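Local coordinates for toxin protein (Yersinia entomophaga, PDB 6AQK) that probably acts as a toxin by transferring ADP-ribose to a target, being the C-terminal ADP-ribosyltransferase domain of the Rhs protein RHS2, at residues P17-Q23 / V174-Y179; L143-K149 / G183-L189; R192-L198 / I222-P228. One frame throughout, in Å; residues are numbered along the deposited sequence.

Interaction 1: residues P17-Q23 / V174-Y179; sequences PALYKQQ and VSEGLY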
loop_
_atom_site.group_PDB
_atom_site.type_symbol
_atom_site.label_atom_id
_atom_site.label_comp_id
_atom_site.label_asym_id
_atom_site.label_seq_id
_atom_site.Cartn_x
_atom_site.Cartn_y
_atom_site.Cartn_z
ATOM N N PRO A 17 -4.681 -3.380 -19.417
ATOM C CA PRO A 17 -4.057 -2.481 -18.433
ATOM C C PRO A 17 -2.638 -2.857 -18.038
ATOM O O PRO A 17 -2.339 -4.017 -17.745
ATOM C CB PRO A 17 -4.981 -2.617 -17.256
ATOM C CG PRO A 17 -6.348 -2.796 -17.871
ATOM C CD PRO A 17 -6.095 -3.664 -19.085
ATOM N N ALA A 18 -1.728 -1.901 -18.144
ATOM C CA ALA A 18 -0.394 -2.063 -17.673
ATOM C C ALA A 18 -0.356 -2.399 -16.206
ATOM O O ALA A 18 0.597 -3.049 -15.753
ATOM C CB ALA A 18 0.402 -0.804 -17.957
ATOM N N LEU A 19 -1.390 -1.995 -15.468
ATOM C CA LEU A 19 -1.485 -2.413 -14.057
ATOM C C LEU A 19 -1.316 -3.929 -13.808
ATOM O O LEU A 19 -0.731 -4.315 -12.768
ATOM C CB LEU A 19 -2.782 -1.914 -13.426
ATOM C CG LEU A 19 -3.060 -2.072 -11.974
ATOM C CD1 LEU A 19 -1.917 -1.418 -11.225
ATOM C CD2 LEU A 19 -4.358 -1.371 -11.590
ATOM N N TYR A 20 -1.807 -4.784 -14.731
ATOM C CA TYR A 20 -1.641 -6.230 -14.583
ATOM C C TYR A 20 -0.180 -6.617 -14.406
ATOM O O TYR A 20 0.116 -7.567 -13.644
ATOM C CB TYR A 20 -2.125 -7.011 -15.794
ATOM C CG TYR A 20 -3.618 -7.191 -15.885
ATOM C CD1 TYR A 20 -4.303 -8.112 -15.088
ATOM C CD2 TYR A 20 -4.334 -6.543 -16.875
ATOM C CE1 TYR A 20 -5.693 -8.251 -15.236
ATOM C CE2 TYR A 20 -5.695 -6.670 -17.022
ATOM C CZ TYR A 20 -6.373 -7.499 -16.228
ATOM O OH TYR A 20 -7.699 -7.528 -16.490
ATOM N N LYS A 21 0.712 -5.999 -15.171
ATOM C CA LYS A 21 2.160 -6.253 -15.021
ATOM C C LYS A 21 2.718 -6.101 -13.595
ATOM O O LYS A 21 3.579 -6.866 -13.187
ATOM C CB LYS A 21 3.023 -5.449 -16.016
ATOM C CG LYS A 21 2.804 -5.809 -17.498
ATOM C CD LYS A 21 3.509 -4.810 -18.403
ATOM N N GLN A 22 2.210 -5.140 -12.830
ATOM C CA GLN A 22 2.653 -4.920 -11.482
ATOM C C GLN A 22 2.030 -5.907 -10.479
ATOM O O GLN A 22 2.584 -6.143 -9.409
ATOM C CB GLN A 22 2.189 -3.493 -11.115
ATOM C CG GLN A 22 2.645 -3.009 -9.782
ATOM C CD GLN A 22 1.721 -3.259 -8.641
ATOM O OE1 GLN A 22 0.580 -3.653 -8.787
ATOM N NE2 GLN A 22 2.256 -3.041 -7.423
ATOM N N GLN A 23 0.827 -6.408 -10.783
ATOM C CA GLN A 23 0.021 -7.221 -9.824
ATOM C C GLN A 23 0.239 -8.727 -9.892
ATOM O O GLN A 23 -0.141 -9.417 -8.957
ATOM C CB GLN A 23 -1.453 -7.038 -10.128
ATOM C CG GLN A 23 -1.962 -5.671 -9.811
ATOM C CD GLN A 23 -3.319 -5.484 -10.382
ATOM O OE1 GLN A 23 -3.584 -5.820 -11.562
ATOM N NE2 GLN A 23 -4.205 -4.967 -9.584
ATOM N N VAL A 174 -9.297 2.418 -8.148
ATOM C CA VAL A 174 -9.892 1.782 -9.267
ATOM C C VAL A 174 -10.182 0.312 -9.053
ATOM O O VAL A 174 -9.430 -0.427 -8.355
ATOM C CB VAL A 174 -8.966 1.937 -10.451
ATOM C CG1 VAL A 174 -8.742 3.395 -10.773
ATOM C CG2 VAL A 174 -7.635 1.231 -10.292
ATOM N N SER A 175 -11.278 -0.116 -9.651
ATOM C CA SER A 175 -11.640 -1.504 -9.696
ATOM C C SER A 175 -11.133 -2.055 -10.968
ATOM O O SER A 175 -11.865 -2.195 -11.940
ATOM C CB SER A 175 -13.151 -1.640 -9.518
ATOM O OG SER A 175 -13.502 -2.987 -9.576
ATOM N N GLU A 176 -9.840 -2.312 -11.021
ATOM C CA GLU A 176 -9.192 -2.674 -12.256
ATOM C C GLU A 176 -8.029 -3.634 -12.004
ATOM O O GLU A 176 -7.347 -3.482 -11.049
ATOM C CB GLU A 176 -8.688 -1.373 -12.906
ATOM C CG GLU A 176 -8.366 -1.473 -14.359
ATOM C CD GLU A 176 -9.586 -1.627 -15.240
ATOM O OE1 GLU A 176 -9.658 -2.663 -15.850
ATOM O OE2 GLU A 176 -10.486 -0.764 -15.318
ATOM N N GLY A 177 -7.816 -4.604 -12.881
ATOM C CA GLY A 177 -6.681 -5.523 -12.747
ATOM C C GLY A 177 -7.023 -6.911 -12.219
ATOM O O GLY A 177 -8.147 -7.349 -12.224
ATOM N N LEU A 178 -6.013 -7.590 -11.743
ATOM C CA LEU A 178 -6.030 -9.003 -11.679
ATOM C C LEU A 178 -6.988 -9.511 -10.620
ATOM O O LEU A 178 -7.538 -10.599 -10.768
ATOM C CB LEU A 178 -4.596 -9.420 -11.449
ATOM C CG LEU A 178 -4.094 -10.849 -11.335
ATOM C CD1 LEU A 178 -4.425 -11.756 -12.506
ATOM C CD2 LEU A 178 -2.575 -10.788 -11.206
ATOM N N TYR A 179 -7.280 -8.714 -9.589
ATOM C CA TYR A 179 -8.151 -9.163 -8.508
ATOM C C TYR A 179 -9.365 -8.273 -8.371
ATOM O O TYR A 179 -10.079 -8.377 -7.368
ATOM C CB TYR A 179 -7.338 -9.180 -7.205
ATOM C CG TYR A 179 -6.131 -10.089 -7.310
ATOM C CD1 TYR A 179 -6.317 -11.447 -7.492
ATOM C CD2 TYR A 179 -4.844 -9.596 -7.331
ATOM C CE1 TYR A 179 -5.265 -12.314 -7.639
ATOM C CE2 TYR A 179 -3.746 -10.479 -7.485
ATOM C CZ TYR A 179 -3.991 -11.835 -7.635
ATOM O OH TYR A 179 -2.979 -12.754 -7.802
#

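Interaction 2: residues L143-K149 / G183-L189; sequences LIMSTAK and GEVTFPL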
loop_
_atom_site.group_PDB
_atom_site.type_symbol
_atom_site.label_atom_id
_atom_site.label_comp_id
_atom_site.label_asym_id
_atom_site.label_seq_id
_atom_site.Cartn_x
_atom_site.Cartn_y
_atom_site.Cartn_z
ATOM N N LEU A 143 3.743 3.350 -2.465
ATOM C CA LEU A 143 3.496 2.154 -3.318
ATOM C C LEU A 143 2.217 2.320 -4.107
ATOM O O LEU A 143 1.336 3.202 -3.822
ATOM C CB LEU A 143 3.420 0.866 -2.474
ATOM C CG LEU A 143 2.205 0.773 -1.534
ATOM C CD1 LEU A 143 1.905 -0.629 -1.085
ATOM C CD2 LEU A 143 2.402 1.702 -0.314
ATOM N N ILE A 144 2.051 1.420 -5.078
ATOM C CA ILE A 144 0.759 1.153 -5.671
ATOM C C ILE A 144 0.005 0.255 -4.659
ATOM O O ILE A 144 0.366 -0.898 -4.411
ATOM C CB ILE A 144 0.911 0.415 -7.057
ATOM C CG1 ILE A 144 1.581 1.372 -8.047
ATOM C CG2 ILE A 144 -0.435 -0.165 -7.540
ATOM C CD1 ILE A 144 2.041 0.761 -9.371
ATOM N N MET A 145 -1.038 0.764 -4.084
ATOM C CA MET A 145 -1.612 0.122 -2.940
ATOM C C MET A 145 -2.943 -0.560 -3.268
ATOM O O MET A 145 -3.900 0.105 -3.663
ATOM C CB MET A 145 -1.876 1.233 -1.844
ATOM C CG MET A 145 -2.390 0.632 -0.567
ATOM S SD MET A 145 -2.804 1.893 0.646
ATOM C CE MET A 145 -1.235 1.975 1.411
ATOM N N SER A 146 -3.039 -1.862 -2.947
ATOM C CA SER A 146 -4.257 -2.621 -3.078
ATOM C C SER A 146 -5.024 -2.559 -1.805
ATOM O O SER A 146 -4.434 -2.430 -0.735
ATOM C CB SER A 146 -3.966 -4.075 -3.395
ATOM O OG SER A 146 -3.192 -4.676 -2.344
ATOM N N THR A 147 -6.333 -2.589 -1.940
ATOM C CA THR A 147 -7.216 -2.508 -0.822
ATOM C C THR A 147 -8.400 -3.440 -1.129
ATOM O O THR A 147 -8.564 -3.843 -2.263
ATOM C CB THR A 147 -7.695 -1.037 -0.543
ATOM O OG1 THR A 147 -8.680 -0.608 -1.507
ATOM C CG2 THR A 147 -6.487 -0.030 -0.488
ATOM N N ALA A 148 -9.167 -3.806 -0.111
ATOM C CA ALA A 148 -10.293 -4.711 -0.268
ATOM C C ALA A 148 -11.602 -4.003 0.102
ATOM O O ALA A 148 -11.606 -3.203 0.990
ATOM C CB ALA A 148 -10.159 -5.914 0.619
ATOM N N LYS A 149 -12.692 -4.364 -0.582
ATOM C CA LYS A 149 -14.024 -3.909 -0.218
ATOM C C LYS A 149 -14.473 -4.473 1.109
ATOM O O LYS A 149 -15.198 -3.797 1.828
ATOM C CB LYS A 149 -15.052 -4.309 -1.254
ATOM C CG LYS A 149 -14.907 -3.497 -2.507
ATOM C CD LYS A 149 -15.745 -4.058 -3.606
ATOM C CE LYS A 149 -15.433 -3.358 -4.921
ATOM N NZ LYS A 149 -16.433 -3.770 -5.946
ATOM N N GLY A 183 -12.911 -8.168 -5.510
ATOM C CA GLY A 183 -13.172 -7.028 -4.656
ATOM C C GLY A 183 -11.977 -6.089 -4.400
ATOM O O GLY A 183 -12.038 -5.237 -3.537
ATOM N N GLU A 184 -10.903 -6.241 -5.144
ATOM C CA GLU A 184 -9.698 -5.427 -4.861
ATOM C C GLU A 184 -9.896 -4.063 -5.512
ATOM O O GLU A 184 -10.315 -3.995 -6.692
ATOM C CB GLU A 184 -8.471 -6.143 -5.356
ATOM C CG GLU A 184 -7.174 -5.383 -5.157
ATOM C CD GLU A 184 -5.946 -6.322 -5.210
ATOM O OE1 GLU A 184 -5.165 -6.301 -6.189
ATOM O OE2 GLU A 184 -5.764 -7.077 -4.268
ATOM N N VAL A 185 -9.610 -2.986 -4.752
ATOM C CA VAL A 185 -9.582 -1.630 -5.266
ATOM C C VAL A 185 -8.155 -1.118 -5.135
ATOM O O VAL A 185 -7.622 -1.113 -4.049
ATOM C CB VAL A 185 -10.539 -0.728 -4.438
ATOM C CG1 VAL A 185 -10.391 0.723 -4.828
ATOM C CG2 VAL A 185 -11.981 -1.220 -4.519
ATOM N N THR A 186 -7.575 -0.644 -6.216
ATOM C CA THR A 186 -6.205 -0.186 -6.203
ATOM C C THR A 186 -5.999 1.304 -6.334
ATOM O O THR A 186 -6.777 2.021 -7.056
ATOM C CB THR A 186 -5.496 -0.901 -7.387
ATOM O OG1 THR A 186 -5.854 -2.291 -7.360
ATOM C CG2 THR A 186 -3.941 -0.764 -7.327
ATOM N N PHE A 187 -4.923 1.796 -5.712
ATOM C CA PHE A 187 -4.622 3.218 -5.690
ATOM C C PHE A 187 -3.292 3.403 -6.305
ATOM O O PHE A 187 -2.463 2.497 -6.262
ATOM C CB PHE A 187 -4.680 3.779 -4.295
ATOM C CG PHE A 187 -6.067 3.803 -3.739
ATOM C CD1 PHE A 187 -6.653 2.642 -3.248
ATOM C CD2 PHE A 187 -6.835 4.942 -3.855
ATOM C CE1 PHE A 187 -7.934 2.667 -2.735
ATOM C CE2 PHE A 187 -8.116 4.986 -3.331
ATOM C CZ PHE A 187 -8.676 3.837 -2.801
ATOM N N PRO A 188 -3.076 4.552 -6.951
ATOM C CA PRO A 188 -1.846 4.720 -7.663
ATOM C C PRO A 188 -0.635 5.110 -6.837
ATOM O O PRO A 188 -0.744 5.601 -5.707
ATOM C CB PRO A 188 -2.215 5.828 -8.686
ATOM C CG PRO A 188 -3.122 6.676 -7.881
ATOM C CD PRO A 188 -3.960 5.700 -7.143
ATOM N N LEU A 189 0.540 4.872 -7.398
ATOM C CA LEU A 189 1.773 5.400 -6.792
ATOM C C LEU A 189 1.631 6.923 -6.524
ATOM O O LEU A 189 1.114 7.668 -7.384
ATOM C CB LEU A 189 2.946 5.142 -7.717
ATOM C CG LEU A 189 4.349 5.471 -7.124
ATOM C CD1 LEU A 189 4.601 4.719 -5.808
ATOM C CD2 LEU A 189 5.420 5.133 -8.144
HETATM O O HOH W 1 -1.234 3.915 -3.597
#

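Interaction 3: residues R192-L198 / I222-P228; sequences RMKITSL and IKARMLP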
loop_
_atom_site.group_PDB
_atom_site.type_symbol
_atom_site.label_atom_id
_atom_site.label_comp_id
_atom_site.label_asym_id
_atom_site.label_seq_id
_atom_site.Cartn_x
_atom_site.Cartn_y
_atom_site.Cartn_z
ATOM N N ARG A 192 -2.599 10.457 -2.782
ATOM C CA ARG A 192 -2.692 11.312 -1.619
ATOM C C ARG A 192 -3.687 10.788 -0.630
ATOM O O ARG A 192 -4.829 10.516 -0.978
ATOM C CB ARG A 192 -3.085 12.758 -2.044
ATOM C CG ARG A 192 -1.934 13.457 -2.776
ATOM C CD ARG A 192 -2.181 14.895 -3.229
ATOM N NE ARG A 192 -3.598 15.211 -3.302
ATOM C CZ ARG A 192 -4.277 16.047 -2.501
ATOM N NH1 ARG A 192 -5.568 16.221 -2.712
ATOM N NH2 ARG A 192 -3.696 16.738 -1.512
ATOM N N MET A 193 -3.255 10.716 0.610
ATOM C CA MET A 193 -4.127 10.327 1.717
ATOM C C MET A 193 -3.876 11.223 2.939
ATOM O O MET A 193 -2.798 11.790 3.119
ATOM C CB MET A 193 -3.955 8.867 2.066
ATOM C CG MET A 193 -2.629 8.454 2.644
ATOM S SD MET A 193 -2.558 6.691 3.170
ATOM C CE MET A 193 -2.858 5.901 1.613
ATOM N N LYS A 194 -4.887 11.317 3.776
ATOM C CA LYS A 194 -4.826 12.083 5.009
ATOM C C LYS A 194 -5.039 11.116 6.154
ATOM O O LYS A 194 -6.091 10.513 6.181
ATOM C CB LYS A 194 -5.902 13.151 4.977
ATOM C CG LYS A 194 -5.959 14.030 6.211
ATOM C CD LYS A 194 -7.213 14.867 6.029
ATOM C CE LYS A 194 -7.643 15.643 7.261
ATOM N NZ LYS A 194 -6.832 16.888 7.324
ATOM N N ILE A 195 -4.015 10.917 6.977
ATOM C CA ILE A 195 -4.114 10.047 8.141
ATOM C C ILE A 195 -4.907 10.855 9.166
ATOM O O ILE A 195 -4.486 11.975 9.549
ATOM C CB ILE A 195 -2.768 9.678 8.745
ATOM C CG1 ILE A 195 -1.793 9.132 7.667
ATOM C CG2 ILE A 195 -2.957 8.662 9.903
ATOM C CD1 ILE A 195 -2.339 7.988 6.859
ATOM N N THR A 196 -6.018 10.285 9.628
ATOM C CA THR A 196 -6.791 10.962 10.640
ATOM C C THR A 196 -6.733 10.377 12.025
ATOM O O THR A 196 -7.021 11.097 13.001
ATOM C CB THR A 196 -8.253 11.117 10.229
ATOM O OG1 THR A 196 -8.849 9.827 10.134
ATOM C CG2 THR A 196 -8.308 11.750 8.836
ATOM N N SER A 197 -6.373 9.109 12.171
ATOM C CA SER A 197 -6.416 8.474 13.506
ATOM C C SER A 197 -5.566 7.222 13.525
ATOM O O SER A 197 -5.583 6.444 12.516
ATOM C CB SER A 197 -7.851 8.037 13.812
ATOM O OG SER A 197 -7.826 7.635 15.148
ATOM N N LEU A 198 -4.863 6.977 14.631
ATOM C CA LEU A 198 -4.221 5.678 14.882
ATOM C C LEU A 198 -4.876 5.125 16.097
ATOM O O LEU A 198 -5.111 5.895 17.060
ATOM C CB LEU A 198 -2.763 5.801 15.156
ATOM C CG LEU A 198 -2.030 6.619 14.123
ATOM C CD1 LEU A 198 -0.613 6.775 14.632
ATOM C CD2 LEU A 198 -2.154 5.960 12.737
ATOM N N ILE A 222 -5.234 2.006 11.253
ATOM C CA ILE A 222 -4.953 3.315 10.662
ATOM C C ILE A 222 -6.210 3.763 9.936
ATOM O O ILE A 222 -6.602 3.172 8.989
ATOM C CB ILE A 222 -3.766 3.283 9.707
ATOM C CG1 ILE A 222 -2.537 2.640 10.375
ATOM C CG2 ILE A 222 -3.512 4.681 9.216
ATOM C CD1 ILE A 222 -1.430 2.364 9.366
ATOM N N LYS A 223 -6.825 4.862 10.375
ATOM C CA LYS A 223 -7.903 5.507 9.653
ATOM C C LYS A 223 -7.325 6.637 8.797
ATOM O O LYS A 223 -6.593 7.484 9.284
ATOM C CB LYS A 223 -8.909 6.124 10.632
ATOM C CG LYS A 223 -9.534 5.045 11.506
ATOM C CD LYS A 223 -10.762 5.497 12.287
ATOM C CE LYS A 223 -11.981 5.737 11.410
ATOM N NZ LYS A 223 -13.011 6.421 12.272
ATOM N N ALA A 224 -7.725 6.646 7.535
ATOM C CA ALA A 224 -7.264 7.601 6.565
ATOM C C ALA A 224 -8.306 7.883 5.512
ATOM O O ALA A 224 -9.189 7.062 5.249
ATOM C CB ALA A 224 -6.006 7.081 5.902
ATOM N N ARG A 225 -8.189 9.053 4.875
ATOM C CA ARG A 225 -9.054 9.470 3.812
ATOM C C ARG A 225 -8.311 9.448 2.555
ATOM O O ARG A 225 -7.174 9.915 2.523
ATOM C CB ARG A 225 -9.537 10.895 4.048
ATOM C CG ARG A 225 -10.069 11.130 5.450
ATOM C CD ARG A 225 -10.501 12.597 5.712
ATOM N NE ARG A 225 -11.536 13.089 4.804
ATOM C CZ ARG A 225 -12.824 12.724 4.811
ATOM N NH1 ARG A 225 -13.281 11.824 5.672
ATOM N NH2 ARG A 225 -13.672 13.260 3.931
ATOM N N MET A 226 -8.910 8.861 1.520
ATOM C CA MET A 226 -8.261 8.884 0.177
ATOM C C MET A 226 -8.749 10.185 -0.503
ATOM O O MET A 226 -9.917 10.413 -0.585
ATOM C CB MET A 226 -8.648 7.650 -0.605
ATOM C CG MET A 226 -8.228 6.356 0.082
ATOM S SD MET A 226 -6.432 6.294 0.237
ATOM C CE MET A 226 -6.062 4.577 -0.142
ATOM N N LEU A 227 -7.825 11.019 -0.918
ATOM C CA LEU A 227 -8.126 12.395 -1.379
ATOM C C LEU A 227 -8.223 12.431 -2.889
ATOM O O LEU A 227 -7.667 11.542 -3.556
ATOM C CB LEU A 227 -7.003 13.350 -0.955
ATOM C CG LEU A 227 -6.644 13.366 0.552
ATOM C CD1 LEU A 227 -5.486 14.300 0.906
ATOM C CD2 LEU A 227 -7.882 13.694 1.352
ATOM N N PRO A 228 -8.893 13.482 -3.416
ATOM C CA PRO A 228 -9.115 13.577 -4.844
ATOM C C PRO A 228 -7.837 13.690 -5.588
ATOM O O PRO A 228 -6.833 14.188 -5.035
ATOM C CB PRO A 228 -10.023 14.799 -5.024
ATOM C CG PRO A 228 -10.638 15.045 -3.697
ATOM C CD PRO A 228 -9.679 14.495 -2.663
HETATM O O HOH W 2 -4.673 10.864 -4.849
#

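Interaction 1: residues P17-Q23 / V174-Y179
Gln23, at the end of the short helix 19-23, gives up more surface here than any other residue. Its side chain reaches across to the loop 174-179, where Gln23 OE1 accepts a hydrogen bond from the backbone N of Leu178 at 3.0 Å. Gln23 OE1 also lies 3.3 Å from Gly177 CA, so the glycine matters: a CB at that position would run into the amide oxygen, and at these backbone angles it would also be jammed against the carbonyl oxygen of Glu176. Leu178, next in buried area, packs its CB 3.9 Å from CD1 of Tyr20. The Tyr20 ring, one turn back from Gln23, lies over the bare backbone of the loop; Gly177 CA sits over its face, 4.2 Å from the ring centroid, in a CH-pi contact. Further up the segment, Leu19 CD2 touches Glu176 O at 3.7 Å, while Pro17 CG is 3.9 Å from Glu176 OE1. Glu176 OE2 is hydrogen-bonded to His95. The loop, between strands 161-167 and 184-187, thus covers the N-terminal helix, which also touches helix 74-90 through Gln22. Hydrogen bond and CH-pi contact both fall on loop backbone, with side-chain packing from Leu178 and Glu176 around them.

Interaction 2: residues L143-K149 / G183-L189
Backbone hydrogen bonds join strand 145-148 to strand 184-187 in an antiparallel ribbon. Val185 N gives to Thr147 O at 2.8 Å and Phe187 N to Met145 O, also 2.8 Å; the return bond from Met145 N to Phe187 O measures 3.1 Å. Val185 O takes a weak bond from Thr147 N (2.9 Å) and a second from the hydroxyl, Thr147 OG1, at 2.8 Å. Lys149 N to Gly183 O, 3.1 Å, extends the ladder beyond one end, and past the other a water bridges Leu143 O and Pro188 O, 2.7 Å from each. Around this frame, Ser146 CB meets Glu184 CD at 3.5 Å, on the face shared with Thr186, while the Phe187 ring turns its edge to Thr147 OG1, with CE1 3.6 Å away. Ile144 closes the end, its CG2 3.6 Å from Thr186 CG2 and its CG1 4.0 Å from Leu189 CB. Helix 19-23 touches Ile144, Glu184 and Thr186 through Gln22 and Gln23; strand 101-106 bonds its Phe103 backbone to Ala148; and Phe165 of strand 161-167 packs on Met145 and Thr147.

Interaction 3: residues R192-L198 / I222-P228
A classic beta bulge interrupts the antiparallel pairing of strands 192-200 and 220-226: Thr196 and Ser197 both face Lys223. Lys223 O accepts from Thr196 N at 2.9 Å and, weakly, from Ser197 N at 3.3 Å, while Lys223 N returns a bond to Ser197 O at 2.9 Å. Before the bulge the register is regular, with Lys194 N to Arg225 O at 3.0 Å and Arg225 N to Lys194 O at 2.9 Å. These are neighbouring strands inside the five-stranded mixed sheet, lying between 131-140 and 161-167. One face is apolar: Met193 CE meets Met226 SD at 3.8 Å, Ile195 CD1 meets Ala224 CB at 3.9 Å, and Leu198 CD2 meets Ile222 CG2 at 4.0 Å, with helix 115-124 supplying Trp116, Leu117 and Phe120. Lys194 and Arg225 point to the other face, in salt bridges with Asp136 and with Asp166 and Glu168. Beyond the strand end Leu227 N binds Arg192 O at 3.0 Å, and the Arg192 guanidinium, salt-bridged to Glu138, covers Leu227 with NH1 3.7 Å from its CB.

How the interactions relate
Interactions 1 and 2 sit side by side, centres about 9 Å apart, and their segments alternate along the chain. Loop 174-179 leads towards strand 184-187 and runs beside it, with probable hydrogen bonds from Val174 N to Thr186 O (2.8 Å) and from Glu184 N to Tyr179 O (3.2 Å). Interaction 3 comes later in the chain and belongs to the larger sheet, its centre about 14 Å from interaction 2 and 23 Å from interaction 1. Strand 184-187 is followed directly by strand 192-200, and Phe187 CG packs on Met226 CE at 3.7 Å. The small sheet thus lies against the five-stranded one and joins it to the N-terminal helix within one compact domain.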